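Local coordinates for TipC2 (Streptococcus intermedius B196, PDB 6DHX), which probably acts as an immunity protein, protecting the producing cell from an antibacterial toxin exported by the type VII secretion system, at residues 21-26 with 113-118. Residues are numbered along the deposited sequence; the frame is centred on the assembly and turned at random.
Sequences IFDEIY and QDRTLT
Asp23, in the first turn of helix 21-32, meets Arg115 in the loop of the β-hairpin formed by strands 102-111 and 116-127, while one helical residue earlier Phe22 packs on Leu117. The hairpin carries a G1 β-bulge, in which Arg115 and Thr116 both face Thr111; Arg115 takes the left-handed backbone conformation of that bulge. The CB of Asp23 points toward the hairpin, and with CG anti to the carbonyl carbon (chi1 -75°) the acid is carried onward to the arginine. CG sits at the edge of the guanidinium, in its plane, 3.1 Å from Arg115 NH2. OD2 makes the salt bridge to NH2; the modelled separation of 2.4 Å between Asp23 OD2 and Arg115 NH2 is too short to take literally. OD2 also accepts a hydrogen bond from the backbone N of Lys19. OD1 has its own partners, a salt bridge to Arg112 and a hydrogen bond to Tyr110 OH, so the two oxygens tie the helix start to both the preceding loop and the hairpin. Two arginines beside a buried carboxylate would be expected to favour its ionised form. The carboxylate and guanidinium planes stand 81° apart, which rules out a flat, two-pronged pairing and makes NH2 the point of contact.

The Phe22 ring is sandwiched: Ile21 CG2 lies over the centre of one face, and Leu117 CD1 lies above the opposite face, displaced toward the rim. Ile90 and Ile92 of strand 89-99 also touch this ring, joining the helix to the sheet. Placing Leu117 CG anti to its own amide nitrogen (chi1 176°) turns both methyls toward the ring, and the nearest approach is made by the second, with Leu117 CD2 3.8 Å from Phe22 CZ and 3.9 Å from Phe22 CE2.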
loop_
_atom_site.group_PDB
_atom_site.type_symbol
_atom_site.label_atom_id
_atom_site.label_comp_id
_atom_site.label_asym_id
_atom_site.label_seq_id
_atom_site.Cartn_x
_atom_site.Cartn_y
_atom_site.Cartn_z
ATOM N N ILE A 21 -7.343 -0.275 11.653
ATOM C CA ILE A 21 -7.566 0.727 10.628
ATOM C C ILE A 21 -7.612 0.110 9.243
ATOM O O ILE A 21 -8.291 0.647 8.351
ATOM C CB ILE A 21 -6.483 1.833 10.709
ATOM C CG1 ILE A 21 -6.874 3.014 9.835
ATOM C CG2 ILE A 21 -5.066 1.253 10.328
ATOM C CD1 ILE A 21 -6.080 4.309 10.188
ATOM N N PHE A 22 -6.932 -1.018 9.027
ATOM C CA PHE A 22 -6.952 -1.653 7.712
ATOM C C PHE A 22 -8.295 -2.337 7.466
ATOM O O PHE A 22 -8.813 -2.281 6.351
ATOM C CB PHE A 22 -5.788 -2.662 7.581
ATOM C CG PHE A 22 -4.454 -1.998 7.886
ATOM C CD1 PHE A 22 -3.913 -1.082 6.970
ATOM C CD2 PHE A 22 -3.852 -2.167 9.107
ATOM C CE1 PHE A 22 -2.746 -0.365 7.271
ATOM C CE2 PHE A 22 -2.664 -1.446 9.430
ATOM C CZ PHE A 22 -2.125 -0.550 8.497
ATOM N N ASP A 23 -8.856 -2.995 8.487
ATOM C CA ASP A 23 -10.241 -3.482 8.374
ATOM C C ASP A 23 -11.181 -2.334 8.019
ATOM O O ASP A 23 -12.150 -2.508 7.276
ATOM C CB ASP A 23 -10.758 -4.067 9.694
ATOM C CG ASP A 23 -10.197 -5.433 10.036
ATOM O OD1 ASP A 23 -9.749 -6.210 9.165
ATOM O OD2 ASP A 23 -10.249 -5.763 11.258
ATOM N N GLU A 24 -10.990 -1.184 8.650
ATOM C CA GLU A 24 -11.900 -0.076 8.419
ATOM C C GLU A 24 -11.849 0.367 6.955
ATOM O O GLU A 24 -12.887 0.527 6.291
ATOM C CB GLU A 24 -11.506 1.038 9.399
ATOM C CG GLU A 24 -12.415 2.165 9.526
ATOM C CD GLU A 24 -11.840 3.163 10.533
ATOM O OE1 GLU A 24 -10.933 3.913 10.110
ATOM O OE2 GLU A 24 -12.283 3.151 11.709
ATOM N N ILE A 25 -10.644 0.527 6.418
ATOM C CA ILE A 25 -10.481 0.864 5.002
ATOM C C ILE A 25 -11.073 -0.225 4.103
ATOM O O ILE A 25 -11.792 0.083 3.137
ATOM C CB ILE A 25 -8.999 1.097 4.656
ATOM C CG1 ILE A 25 -8.440 2.316 5.422
ATOM C CG2 ILE A 25 -8.844 1.310 3.128
ATOM C CD1 ILE A 25 -6.830 2.373 5.439
ATOM N N TYR A 26 -10.764 -1.489 4.397
ATOM C CA TYR A 26 -11.258 -2.592 3.573
ATOM C C TYR A 26 -12.789 -2.608 3.577
ATOM O O TYR A 26 -13.434 -2.673 2.516
ATOM C CB TYR A 26 -10.692 -3.923 4.107
ATOM C CG TYR A 26 -11.156 -5.136 3.338
ATOM C CD1 TYR A 26 -12.405 -5.717 3.606
ATOM C CD2 TYR A 26 -10.335 -5.729 2.347
ATOM C CE1 TYR A 26 -12.829 -6.828 2.878
ATOM C CE2 TYR A 26 -10.769 -6.842 1.618
ATOM C CZ TYR A 26 -12.000 -7.378 1.898
ATOM O OH TYR A 26 -12.465 -8.473 1.239
ATOM N N GLN A 113 -7.852 -12.497 6.553
ATOM C CA GLN A 113 -8.197 -13.721 7.271
ATOM C C GLN A 113 -7.352 -13.957 8.524
ATOM O O GLN A 113 -7.796 -14.717 9.391
ATOM C CB GLN A 113 -8.132 -14.963 6.371
ATOM C CG GLN A 113 -9.161 -14.886 5.174
ATOM C CD GLN A 113 -10.559 -14.469 5.634
ATOM O OE1 GLN A 113 -11.129 -15.088 6.507
ATOM N NE2 GLN A 113 -11.066 -13.383 5.092
ATOM N N ASP A 114 -6.190 -13.312 8.658
ATOM C CA ASP A 114 -5.350 -13.478 9.836
ATOM C C ASP A 114 -5.016 -12.120 10.441
ATOM O O ASP A 114 -4.112 -12.029 11.303
ATOM C CB ASP A 114 -4.084 -14.275 9.490
ATOM C CG ASP A 114 -3.253 -13.604 8.399
ATOM O OD1 ASP A 114 -3.607 -12.485 7.964
ATOM O OD2 ASP A 114 -2.236 -14.210 7.990
ATOM N N ARG A 115 -5.742 -11.067 10.023
ATOM C CA ARG A 115 -5.561 -9.699 10.511
ATOM C C ARG A 115 -4.085 -9.344 10.633
ATOM O O ARG A 115 -3.597 -8.951 11.693
ATOM C CB ARG A 115 -6.292 -9.508 11.857
ATOM C CG ARG A 115 -7.844 -9.579 11.662
ATOM C CD ARG A 115 -8.655 -9.119 12.907
ATOM N NE ARG A 115 -10.076 -9.645 12.912
ATOM C CZ ARG A 115 -11.100 -9.134 12.209
ATOM N NH1 ARG A 115 -12.306 -9.679 12.311
ATOM N NH2 ARG A 115 -10.948 -8.087 11.391
ATOM N N THR A 116 -3.345 -9.544 9.546
ATOM C CA THR A 116 -1.893 -9.374 9.596
ATOM C C THR A 116 -1.475 -8.369 8.537
ATOM O O THR A 116 -1.924 -8.459 7.388
ATOM C CB THR A 116 -1.188 -10.728 9.363
ATOM O OG1 THR A 116 -1.476 -11.624 10.459
ATOM C CG2 THR A 116 0.355 -10.529 9.299
ATOM N N LEU A 117 -0.653 -7.376 8.934
ATOM C CA LEU A 117 -0.017 -6.451 8.006
ATOM C C LEU A 117 1.427 -6.922 7.797
ATOM O O LEU A 117 2.203 -6.956 8.753
ATOM C CB LEU A 117 -0.014 -5.052 8.592
ATOM C CG LEU A 117 0.711 -4.023 7.740
ATOM C CD1 LEU A 117 -0.138 -3.680 6.468
ATOM C CD2 LEU A 117 0.933 -2.770 8.550
ATOM N N THR A 118 1.787 -7.233 6.565
ATOM C CA THR A 118 3.130 -7.701 6.209
ATOM C C THR A 118 3.797 -6.630 5.359
ATOM O O THR A 118 3.290 -6.274 4.288
ATOM C CB THR A 118 3.042 -9.044 5.476
ATOM O OG1 THR A 118 2.373 -10.007 6.312
ATOM C CG2 THR A 118 4.430 -9.595 5.122
#